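Local coordinates for putative cell surface protein (Streptococcus pyogenes, PDB 4OFQ) that probably serves as a streptococcal surface adhesin, being the C-terminal, calcium-bearing part of AspA, a protein of the antigen I/II family, at residues 237-245 and 283-294; 259-269 and 298-309. All coordinates share one frame; numbering follows the deposited sequence.

Overall arrangement
Both contacts belong to the C-terminal beta-sandwich half of the chain, within the antigen C-terminus family region, with centres about 26 Å apart. Along the chain their segments alternate: 237-245, 259-269, 283-294, 298-309. Contact 1 pairs two neighbouring strands, 237-242 and 289-294, in one sheet of the sandwich. Contact 2 lies beyond one end of these strands, where the hairpin of strands 261-262 and 268-269 meets the chain that leaves helix 296-299 and leads into strand 310-318 of the other sheet. They touch directly: Tyr237 and Phe294 both pack edge-to-face with Phe308, so the sheet and the connections at its end share one hydrophobic interior.

Contact 1. Residues 237-245 and 283-294; sequences YKFVDQLQH and YNKETGHYELAF
Four backbone hydrogen bonds join the antiparallel strands through the hydrogen-bonded pairs Phe239-Leu292 and Asp241-Tyr290, and Phe294 N to Tyr237 O (3.1 Å) extends the pairing at one end. There a water accepts from Tyr237 N and donates to Phe294 O. At the other end Leu243 N binds Gly288 O.

Mainly apolar side chains cover the face turned into the sandwich. Phe239 and Leu292 lie side by side, CD1 to CD2 3.8 Å, while Tyr237 and Phe294 point the same way with CD1 atoms 3.8 Å apart and ring planes at 82°. Leu243 CD1 reaches Tyr283 CE1. The tyrosines combine ring packing with a polar end: Tyr237 OH bonds Trp224 O, and Tyr290 OH bonds Asp253. Asp241, also buried, is met by Lys195.

The other face is mixed and partly exposed, with Lys238, Gln242, His289 and Glu291 as its polar members. The methylenes of Lys238 run over Ala293 CB and Glu291, yet NZ stays 4.2 Å from Glu291 OE1, beyond a salt bridge. Val240 CG1 sits 3.3 Å from His289 NE2.

Side-chain bonds hold the 285-288 turn. A bend at chi2 (59°) brings the Gln242 amide back to the chain, and NE2 donates to Thr287 O at 2.8 Å, in both amide and carbonyl planes, as well as to Leu243 O. His245 lays one ring face over Gly288, whose CA stands 3.9 Å from the ring centroid, a close approach that the missing side chain permits. His245 NE2 donates to Glu286 O (3.0 Å), from above the carbonyl plane. Gly288 and His289 opposite Asn284 form a G1 bulge, and the positive phi of Gly288 suits it.

The chemistry implies a mainly apolar inner face whose few buried polar groups have partners elsewhere in the chain, a mixed outer face, and a turn in which the Glu286 and Thr287 carbonyls are held by side-chain N-H groups.

Contact 2. Residues 259-269 and 298-309; sequences VDITLSDGSVI and FLAKVVRSSEFG
Ser306 OG takes the backbone N-H of Thr262 at 2.9 Å, almost straight at 175°, and gives its own proton to Glu307 O in the carbonyl plane, on a lone pair. Standing anti to the backbone N of Ser306 (chi1 176°), this small hydroxyl is carried to Thr262 N and serves the hairpin strand as a backbone carbonyl might. A water donates to it too, and lies 2.7 Å from Thr262 OG1. The other bonds across are weak: Val303 N to Thr262 O, and Ser264 N to Lys301 O, strongly bent at 119°. Within the hairpin Ser267 N to Asp265 OD1 makes an Asx turn, and Ser267 OG donates to the same oxygen, on its syn lone pair. Lys301 NZ donates to a water only weakly bound to Asp265 OD2.

Branched apolar chains fill the inner side. Ile261 CD1 meets Phe308 CD1 at 3.7 Å, Ile269 CD1 meets the ring edge of Phe298 at CE1, 3.7 Å, and Leu263 CD2 touches Val302 CG2. At the margin Val259 lies over Gly309 N and Glu307.

A type I turn at 263-266, with Gly266 taking its positive phi, closes this two-stranded beta hairpin, which packs on the connection between helix 296-299 and strand 310-318 at the end of the beta sandwich.

Contact 1. Residues 237-245 and 283-294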
loop_
_atom_site.group_PDB
_atom_site.type_symbol
_atom_site.label_atom_id
_atom_site.label_comp_id
_atom_site.label_asym_id
_atom_site.label_seq_id
_atom_site.Cartn_x
_atom_site.Cartn_y
_atom_site.Cartn_z
ATOM N N TYR A 237 -4.353 15.015 0.049
ATOM C CA TYR A 237 -5.354 14.901 -1.021
ATOM C C TYR A 237 -5.317 16.275 -1.688
ATOM O O TYR A 237 -5.928 17.246 -1.214
ATOM C CB TYR A 237 -6.747 14.590 -0.461
ATOM C CG TYR A 237 -7.781 14.090 -1.477
ATOM C CD1 TYR A 237 -8.502 14.983 -2.287
ATOM C CD2 TYR A 237 -8.065 12.739 -1.592
ATOM C CE1 TYR A 237 -9.464 14.524 -3.213
ATOM C CE2 TYR A 237 -9.013 12.269 -2.507
ATOM C CZ TYR A 237 -9.710 13.160 -3.312
ATOM O OH TYR A 237 -10.660 12.660 -4.190
ATOM N N LYS A 238 -4.552 16.357 -2.766
ATOM C CA LYS A 238 -4.206 17.636 -3.379
ATOM C C LYS A 238 -4.342 17.568 -4.892
ATOM O O LYS A 238 -3.838 16.633 -5.524
ATOM C CB LYS A 238 -2.763 17.997 -3.002
ATOM C CG LYS A 238 -2.269 19.314 -3.601
ATOM C CD LYS A 238 -0.932 19.725 -3.000
ATOM C CE LYS A 238 0.205 18.858 -3.486
ATOM N NZ LYS A 238 1.517 19.428 -3.021
ATOM N N PHE A 239 -5.019 18.564 -5.465
ATOM C CA PHE A 239 -5.163 18.672 -6.909
ATOM C C PHE A 239 -4.072 19.603 -7.408
ATOM O O PHE A 239 -3.890 20.695 -6.863
ATOM C CB PHE A 239 -6.511 19.302 -7.275
ATOM C CG PHE A 239 -7.719 18.538 -6.805
ATOM C CD1 PHE A 239 -8.128 18.600 -5.482
ATOM C CD2 PHE A 239 -8.494 17.816 -7.706
ATOM C CE1 PHE A 239 -9.260 17.927 -5.047
ATOM C CE2 PHE A 239 -9.630 17.148 -7.282
ATOM C CZ PHE A 239 -10.014 17.204 -5.938
ATOM N N VAL A 240 -3.359 19.191 -8.457
ATOM C CA VAL A 240 -2.370 20.055 -9.092
ATOM C C VAL A 240 -2.661 20.177 -10.599
ATOM O O VAL A 240 -2.837 19.175 -11.301
ATOM C CB VAL A 240 -0.940 19.534 -8.870
ATOM C CG1 VAL A 240 0.058 20.476 -9.506
ATOM C CG2 VAL A 240 -0.654 19.398 -7.380
ATOM N N ASP A 241 -2.703 21.400 -11.106
ATOM C CA ASP A 241 -3.081 21.592 -12.507
ATOM C C ASP A 241 -2.246 22.714 -13.113
ATOM O O ASP A 241 -2.320 23.855 -12.665
ATOM C CB ASP A 241 -4.588 21.902 -12.596
ATOM C CG ASP A 241 -5.122 21.814 -14.004
ATOM O OD1 ASP A 241 -4.388 22.173 -14.946
ATOM O OD2 ASP A 241 -6.270 21.364 -14.177
ATOM N N GLN A 242 -1.418 22.375 -14.106
ATOM C CA GLN A 242 -0.658 23.385 -14.832
ATOM C C GLN A 242 -1.524 23.848 -15.986
ATOM O O GLN A 242 -1.601 23.181 -17.020
ATOM C CB GLN A 242 0.655 22.806 -15.376
ATOM C CG GLN A 242 1.411 23.762 -16.315
ATOM C CD GLN A 242 1.779 25.096 -15.668
ATOM O OE1 GLN A 242 2.504 25.135 -14.669
ATOM N NE2 GLN A 242 1.292 26.204 -16.252
ATOM N N LEU A 243 -2.202 24.973 -15.800
ATOM C CA LEU A 243 -3.096 25.485 -16.826
ATOM C C LEU A 243 -2.285 26.059 -17.975
ATOM O O LEU A 243 -1.182 26.552 -17.769
ATOM C CB LEU A 243 -4.006 26.565 -16.238
ATOM C CG LEU A 243 -4.977 26.074 -15.168
ATOM C CD1 LEU A 243 -5.558 27.254 -14.393
ATOM C CD2 LEU A 243 -6.075 25.229 -15.801
ATOM N N GLN A 244 -2.817 25.961 -19.189
ATOM C CA GLN A 244 -2.182 26.594 -20.337
ATOM C C GLN A 244 -2.525 28.074 -20.260
ATOM O O GLN A 244 -3.401 28.551 -20.974
ATOM C CB GLN A 244 -2.718 25.991 -21.632
ATOM C CG GLN A 244 -1.903 26.326 -22.851
ATOM C CD GLN A 244 -2.369 25.559 -24.080
ATOM O OE1 GLN A 244 -2.517 24.337 -24.049
ATOM N NE2 GLN A 244 -2.603 26.279 -25.164
ATOM N N HIS A 245 -1.852 28.794 -19.367
ATOM C CA HIS A 245 -2.220 30.180 -19.073
ATOM C C HIS A 245 -1.963 31.191 -20.199
ATOM O O HIS A 245 -2.366 32.347 -20.096
ATOM C CB HIS A 245 -1.608 30.653 -17.742
ATOM C CG HIS A 245 -0.118 30.778 -17.762
ATOM N ND1 HIS A 245 0.697 29.889 -18.433
ATOM C CD2 HIS A 245 0.706 31.694 -17.202
ATOM C CE1 HIS A 245 1.958 30.255 -18.286
ATOM N NE2 HIS A 245 1.992 31.343 -17.536
ATOM N N TYR A 283 -3.098 29.928 -6.744
ATOM C CA TYR A 283 -2.875 30.068 -8.172
ATOM C C TYR A 283 -1.773 31.059 -8.447
ATOM O O TYR A 283 -1.788 32.189 -7.946
ATOM C CB TYR A 283 -4.140 30.469 -8.929
ATOM C CG TYR A 283 -3.865 30.675 -10.403
ATOM C CD1 TYR A 283 -3.621 29.590 -11.243
ATOM C CD2 TYR A 283 -3.828 31.950 -10.948
ATOM C CE1 TYR A 283 -3.347 29.774 -12.592
ATOM C CE2 TYR A 283 -3.567 32.143 -12.292
ATOM C CZ TYR A 283 -3.326 31.052 -13.108
ATOM O OH TYR A 283 -3.059 31.243 -14.442
ATOM N N ASN A 284 -0.813 30.628 -9.251
ATOM C CA ASN A 284 0.313 31.474 -9.620
ATOM C C ASN A 284 0.082 32.085 -10.993
ATOM O O ASN A 284 0.219 31.403 -12.007
ATOM C CB ASN A 284 1.606 30.648 -9.619
ATOM C CG ASN A 284 2.854 31.500 -9.822
ATOM O OD1 ASN A 284 2.841 32.499 -10.541
ATOM N ND2 ASN A 284 3.945 31.095 -9.184
ATOM N N LYS A 285 -0.244 33.376 -11.019
ATOM C CA LYS A 285 -0.627 34.056 -12.256
ATOM C C LYS A 285 0.483 34.063 -13.293
ATOM O O LYS A 285 0.225 33.992 -14.495
ATOM C CB LYS A 285 -1.057 35.493 -11.958
ATOM C CG LYS A 285 -2.050 35.600 -10.816
ATOM C CD LYS A 285 -2.461 37.042 -10.589
ATOM C CE LYS A 285 -3.053 37.649 -11.851
ATOM N NZ LYS A 285 -3.677 38.985 -11.590
ATOM N N GLU A 286 1.719 34.131 -12.818
ATOM C CA GLU A 286 2.874 34.208 -13.700
ATOM C C GLU A 286 3.193 32.864 -14.371
ATOM O O GLU A 286 3.650 32.825 -15.512
ATOM C CB GLU A 286 4.088 34.729 -12.920
ATOM C CG GLU A 286 5.328 34.975 -13.765
ATOM C CD GLU A 286 6.539 35.375 -12.932
ATOM O OE1 GLU A 286 6.384 35.587 -11.706
ATOM O OE2 GLU A 286 7.646 35.476 -13.507
ATOM N N THR A 287 2.939 31.758 -13.678
ATOM C CA THR A 287 3.332 30.456 -14.205
ATOM C C THR A 287 2.158 29.584 -14.643
ATOM O O THR A 287 2.358 28.578 -15.318
ATOM C CB THR A 287 4.128 29.659 -13.183
ATOM O OG1 THR A 287 3.265 29.319 -12.091
ATOM C CG2 THR A 287 5.333 30.475 -12.680
ATOM N N GLY A 288 0.943 29.964 -14.250
ATOM C CA GLY A 288 -0.252 29.200 -14.575
ATOM C C GLY A 288 -0.468 27.988 -13.690
ATOM O O GLY A 288 -1.351 27.167 -13.944
ATOM N N HIS A 289 0.334 27.869 -12.639
ATOM C CA HIS A 289 0.258 26.713 -11.755
ATOM C C HIS A 289 -0.878 26.849 -10.740
ATOM O O HIS A 289 -0.912 27.794 -9.956
ATOM C CB HIS A 289 1.590 26.519 -11.031
ATOM C CG HIS A 289 1.683 25.242 -10.251
ATOM N ND1 HIS A 289 1.367 25.162 -8.912
ATOM C CD2 HIS A 289 2.089 24.002 -10.616
ATOM C CE1 HIS A 289 1.561 23.925 -8.487
ATOM N NE2 HIS A 289 2.003 23.202 -9.500
ATOM N N TYR A 290 -1.788 25.879 -10.760
ATOM C CA TYR A 290 -2.936 25.840 -9.863
ATOM C C TYR A 290 -2.831 24.655 -8.905
ATOM O O TYR A 290 -2.541 23.539 -9.316
ATOM C CB TYR A 290 -4.233 25.715 -10.674
ATOM C CG TYR A 290 -5.453 25.385 -9.839
ATOM C CD1 TYR A 290 -5.812 24.060 -9.582
ATOM C CD2 TYR A 290 -6.250 26.395 -9.314
ATOM C CE1 TYR A 290 -6.924 23.753 -8.814
ATOM C CE2 TYR A 290 -7.357 26.103 -8.540
ATOM C CZ TYR A 290 -7.691 24.775 -8.300
ATOM O OH TYR A 290 -8.794 24.467 -7.547
ATOM N N GLU A 291 -3.122 24.896 -7.635
ATOM C CA GLU A 291 -3.088 23.843 -6.642
ATOM C C GLU A 291 -4.263 24.014 -5.671
ATOM O O GLU A 291 -4.547 25.121 -5.238
ATOM C CB GLU A 291 -1.766 23.965 -5.888
ATOM C CG GLU A 291 -1.471 22.872 -4.918
ATOM C CD GLU A 291 -0.164 23.127 -4.204
ATOM O OE1 GLU A 291 0.892 23.094 -4.878
ATOM O OE2 GLU A 291 -0.202 23.390 -2.980
ATOM N N LEU A 292 -4.958 22.928 -5.354
ATOM C CA LEU A 292 -5.913 22.954 -4.247
ATOM C C LEU A 292 -5.612 21.772 -3.335
ATOM O O LEU A 292 -5.672 20.617 -3.759
ATOM C CB LEU A 292 -7.365 22.917 -4.748
ATOM C CG LEU A 292 -8.466 23.001 -3.681
ATOM C CD1 LEU A 292 -9.697 23.719 -4.213
ATOM C CD2 LEU A 292 -8.852 21.606 -3.204
ATOM N N ALA A 293 -5.290 22.066 -2.082
ATOM C CA ALA A 293 -4.897 21.035 -1.124
ATOM C C ALA A 293 -5.833 20.996 0.069
ATOM O O ALA A 293 -6.135 22.032 0.677
ATOM C CB ALA A 293 -3.462 21.269 -0.637
ATOM N N PHE A 294 -6.274 19.797 0.427
ATOM C CA PHE A 294 -7.010 19.649 1.672
ATOM C C PHE A 294 -6.087 19.839 2.869
ATOM O O PHE A 294 -4.922 19.435 2.839
ATOM C CB PHE A 294 -7.718 18.301 1.710
ATOM C CG PHE A 294 -9.063 18.338 1.063
ATOM C CD1 PHE A 294 -9.198 18.111 -0.294
ATOM C CD2 PHE A 294 -10.195 18.640 1.813
ATOM C CE1 PHE A 294 -10.452 18.181 -0.901
ATOM C CE2 PHE A 294 -11.444 18.708 1.217
ATOM C CZ PHE A 294 -11.569 18.475 -0.140
HETATM O O HOH W 1 -3.598 17.624 1.041
#

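Contact 2. Residues 259-269 and 298-309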
loop_
_atom_site.group_PDB
_atom_site.type_symbol
_atom_site.label_atom_id
_atom_site.label_comp_id
_atom_site.label_asym_id
_atom_site.label_seq_id
_atom_site.Cartn_x
_atom_site.Cartn_y
_atom_site.Cartn_z
ATOM N N VAL A 259 -18.916 12.161 -1.947
ATOM C CA VAL A 259 -19.512 11.111 -1.126
ATOM C C VAL A 259 -19.862 11.723 0.225
ATOM O O VAL A 259 -19.364 12.796 0.552
ATOM C CB VAL A 259 -18.525 9.953 -0.841
ATOM C CG1 VAL A 259 -18.152 9.206 -2.124
ATOM C CG2 VAL A 259 -17.276 10.474 -0.124
ATOM N N ASP A 260 -20.710 11.057 1.001
ATOM C CA ASP A 260 -20.905 11.434 2.397
ATOM C C ASP A 260 -19.626 11.147 3.189
ATOM O O ASP A 260 -19.070 10.047 3.111
ATOM C CB ASP A 260 -22.060 10.656 3.036
ATOM C CG ASP A 260 -23.420 11.039 2.487
ATOM O OD1 ASP A 260 -23.568 12.113 1.863
ATOM O OD2 ASP A 260 -24.361 10.250 2.702
ATOM N N ILE A 261 -19.170 12.133 3.953
ATOM C CA ILE A 261 -17.924 12.033 4.713
ATOM C C ILE A 261 -18.212 12.088 6.213
ATOM O O ILE A 261 -18.814 13.043 6.698
ATOM C CB ILE A 261 -16.940 13.169 4.339
ATOM C CG1 ILE A 261 -16.626 13.134 2.841
ATOM C CG2 ILE A 261 -15.642 13.069 5.158
ATOM C CD1 ILE A 261 -16.018 14.427 2.312
ATOM N N THR A 262 -17.789 11.062 6.947
ATOM C CA THR A 262 -18.003 11.037 8.394
ATOM C C THR A 262 -16.701 11.360 9.109
ATOM O O THR A 262 -15.658 10.807 8.769
ATOM C CB THR A 262 -18.545 9.673 8.871
ATOM O OG1 THR A 262 -19.815 9.425 8.254
ATOM C CG2 THR A 262 -18.702 9.641 10.390
ATOM N N LEU A 263 -16.765 12.273 10.078
ATOM C CA LEU A 263 -15.582 12.693 10.823
ATOM C C LEU A 263 -15.533 11.981 12.167
ATOM O O LEU A 263 -16.479 11.289 12.534
ATOM C CB LEU A 263 -15.563 14.207 11.017
ATOM C CG LEU A 263 -15.648 14.976 9.699
ATOM C CD1 LEU A 263 -15.560 16.466 9.941
ATOM C CD2 LEU A 263 -14.546 14.514 8.731
ATOM N N SER A 264 -14.428 12.144 12.891
ATOM C CA SER A 264 -14.211 11.401 14.131
ATOM C C SER A 264 -15.163 11.834 15.243
ATOM O O SER A 264 -15.447 11.055 16.161
ATOM C CB SER A 264 -12.758 11.533 14.591
ATOM O OG SER A 264 -12.348 12.889 14.540
ATOM N N ASP A 265 -15.656 13.066 15.158
ATOM C CA ASP A 265 -16.612 13.565 16.142
ATOM C C ASP A 265 -18.023 13.043 15.896
ATOM O O ASP A 265 -18.951 13.372 16.634
ATOM C CB ASP A 265 -16.609 15.098 16.211
ATOM C CG ASP A 265 -17.018 15.760 14.903
ATOM O OD1 ASP A 265 -17.474 15.067 13.969
ATOM O OD2 ASP A 265 -16.886 16.999 14.817
ATOM N N GLY A 266 -18.182 12.236 14.853
ATOM C CA GLY A 266 -19.474 11.665 14.519
ATOM C C GLY A 266 -20.288 12.491 13.535
ATOM O O GLY A 266 -21.321 12.034 13.044
ATOM N N SER A 267 -19.836 13.708 13.245
ATOM C CA SER A 267 -20.559 14.570 12.315
ATOM C C SER A 267 -20.393 14.075 10.880
ATOM O O SER A 267 -19.404 13.427 10.555
ATOM C CB SER A 267 -20.092 16.021 12.438
ATOM O OG SER A 267 -18.756 16.167 11.986
ATOM N N VAL A 268 -21.367 14.386 10.025
ATOM C CA VAL A 268 -21.343 13.946 8.636
ATOM C C VAL A 268 -21.395 15.136 7.686
ATOM O O VAL A 268 -22.196 16.049 7.865
ATOM C CB VAL A 268 -22.531 13.020 8.316
ATOM C CG1 VAL A 268 -22.554 12.674 6.823
ATOM C CG2 VAL A 268 -22.470 11.764 9.165
ATOM N N ILE A 269 -20.520 15.126 6.691
ATOM C CA ILE A 269 -20.554 16.106 5.617
ATOM C C ILE A 269 -21.189 15.395 4.433
ATOM O O ILE A 269 -20.650 14.411 3.938
ATOM C CB ILE A 269 -19.130 16.593 5.257
ATOM C CG1 ILE A 269 -18.519 17.355 6.436
ATOM C CG2 ILE A 269 -19.150 17.468 4.021
ATOM C CD1 ILE A 269 -17.030 17.613 6.299
ATOM N N PHE A 298 -7.880 18.600 8.900
ATOM C CA PHE A 298 -9.177 18.106 8.444
ATOM C C PHE A 298 -9.095 16.642 8.003
ATOM O O PHE A 298 -9.874 15.799 8.465
ATOM C CB PHE A 298 -9.732 18.948 7.296
ATOM C CG PHE A 298 -10.976 18.359 6.672
ATOM C CD1 PHE A 298 -12.185 18.381 7.345
ATOM C CD2 PHE A 298 -10.924 17.757 5.432
ATOM C CE1 PHE A 298 -13.324 17.834 6.777
ATOM C CE2 PHE A 298 -12.054 17.211 4.862
ATOM C CZ PHE A 298 -13.256 17.249 5.539
ATOM N N LEU A 299 -8.153 16.346 7.108
ATOM C CA LEU A 299 -7.974 14.986 6.611
ATOM C C LEU A 299 -7.807 14.007 7.765
ATOM O O LEU A 299 -8.304 12.885 7.706
ATOM C CB LEU A 299 -6.774 14.896 5.674
ATOM C CG LEU A 299 -6.936 15.642 4.348
ATOM C CD1 LEU A 299 -5.663 15.558 3.519
ATOM C CD2 LEU A 299 -8.135 15.110 3.595
ATOM N N ALA A 300 -7.140 14.450 8.825
ATOM C CA ALA A 300 -6.880 13.580 9.967
ATOM C C ALA A 300 -8.153 13.170 10.720
ATOM O O ALA A 300 -8.144 12.210 11.499
ATOM C CB ALA A 300 -5.872 14.227 10.913
ATOM N N LYS A 301 -9.245 13.890 10.480
ATOM C CA LYS A 301 -10.499 13.627 11.176
ATOM C C LYS A 301 -11.429 12.647 10.448
ATOM O O LYS A 301 -12.429 12.216 11.019
ATOM C CB LYS A 301 -11.235 14.946 11.455
ATOM C CG LYS A 301 -10.469 15.891 12.378
ATOM C CD LYS A 301 -11.214 17.202 12.562
ATOM C CE LYS A 301 -10.595 18.040 13.671
ATOM N NZ LYS A 301 -11.396 19.269 13.925
ATOM N N VAL A 302 -11.111 12.301 9.199
ATOM C CA VAL A 302 -11.951 11.378 8.436
ATOM C C VAL A 302 -11.714 9.952 8.933
ATOM O O VAL A 302 -10.586 9.476 8.936
ATOM C CB VAL A 302 -11.680 11.483 6.909
ATOM C CG1 VAL A 302 -12.579 10.524 6.120
ATOM C CG2 VAL A 302 -11.903 12.907 6.436
ATOM N N VAL A 303 -12.769 9.271 9.367
ATOM C CA VAL A 303 -12.604 7.922 9.914
ATOM C C VAL A 303 -12.415 6.859 8.825
ATOM O O VAL A 303 -12.760 7.079 7.669
ATOM C CB VAL A 303 -13.762 7.551 10.872
ATOM C CG1 VAL A 303 -13.759 8.487 12.067
ATOM C CG2 VAL A 303 -15.105 7.607 10.157
ATOM N N ARG A 304 -11.854 5.706 9.182
ATOM C CA ARG A 304 -11.576 4.681 8.177
ATOM C C ARG A 304 -12.818 3.999 7.642
ATOM O O ARG A 304 -12.804 3.440 6.550
ATOM C CB ARG A 304 -10.622 3.622 8.721
ATOM C CG ARG A 304 -9.209 3.912 8.377
ATOM C CD ARG A 304 -8.298 2.836 8.868
ATOM N NE ARG A 304 -7.086 3.441 9.386
ATOM C CZ ARG A 304 -6.054 2.754 9.848
ATOM N NH1 ARG A 304 -6.080 1.423 9.839
ATOM N NH2 ARG A 304 -4.994 3.403 10.309
ATOM N N SER A 305 -13.896 4.038 8.412
ATOM C CA SER A 305 -15.144 3.447 7.962
ATOM C C SER A 305 -15.904 4.385 7.025
ATOM O O SER A 305 -17.034 4.084 6.623
ATOM C CB SER A 305 -16.019 3.092 9.161
ATOM O OG SER A 305 -16.116 4.203 10.023
ATOM N N SER A 306 -15.292 5.521 6.690
ATOM C CA SER A 306 -15.909 6.487 5.776
ATOM C C SER A 306 -15.146 6.621 4.468
ATOM O O SER A 306 -13.914 6.654 4.455
ATOM C CB SER A 306 -15.997 7.876 6.421
ATOM O OG SER A 306 -16.511 8.837 5.495
ATOM N N GLU A 307 -15.880 6.704 3.366
ATOM C CA GLU A 307 -15.260 7.056 2.086
ATOM C C GLU A 307 -14.821 8.514 2.117
ATOM O O GLU A 307 -15.267 9.277 2.972
ATOM C CB GLU A 307 -16.242 6.854 0.932
ATOM C CG GLU A 307 -16.638 5.409 0.692
ATOM C CD GLU A 307 -17.360 5.211 -0.635
ATOM O OE1 GLU A 307 -18.185 6.073 -0.994
ATOM O OE2 GLU A 307 -17.092 4.194 -1.319
ATOM N N PHE A 308 -13.955 8.905 1.185
ATOM C CA PHE A 308 -13.607 10.315 1.025
ATOM C C PHE A 308 -13.397 10.621 -0.446
ATOM O O PHE A 308 -12.692 9.898 -1.146
ATOM C CB PHE A 308 -12.355 10.701 1.838
ATOM C CG PHE A 308 -11.977 12.163 1.712
ATOM C CD1 PHE A 308 -12.581 13.127 2.512
ATOM C CD2 PHE A 308 -11.040 12.577 0.777
ATOM C CE1 PHE A 308 -12.248 14.473 2.393
ATOM C CE2 PHE A 308 -10.703 13.921 0.643
ATOM C CZ PHE A 308 -11.310 14.873 1.465
ATOM N N GLY A 309 -14.019 11.688 -0.929
ATOM C CA GLY A 309 -13.774 12.103 -2.298
ATOM C C GLY A 309 -14.271 13.514 -2.543
ATOM O O GLY A 309 -15.220 13.965 -1.889
HETATM O O HOH W 2 -19.652 8.225 5.851
HETATM O O HOH W 3 -14.071 18.878 14.409
#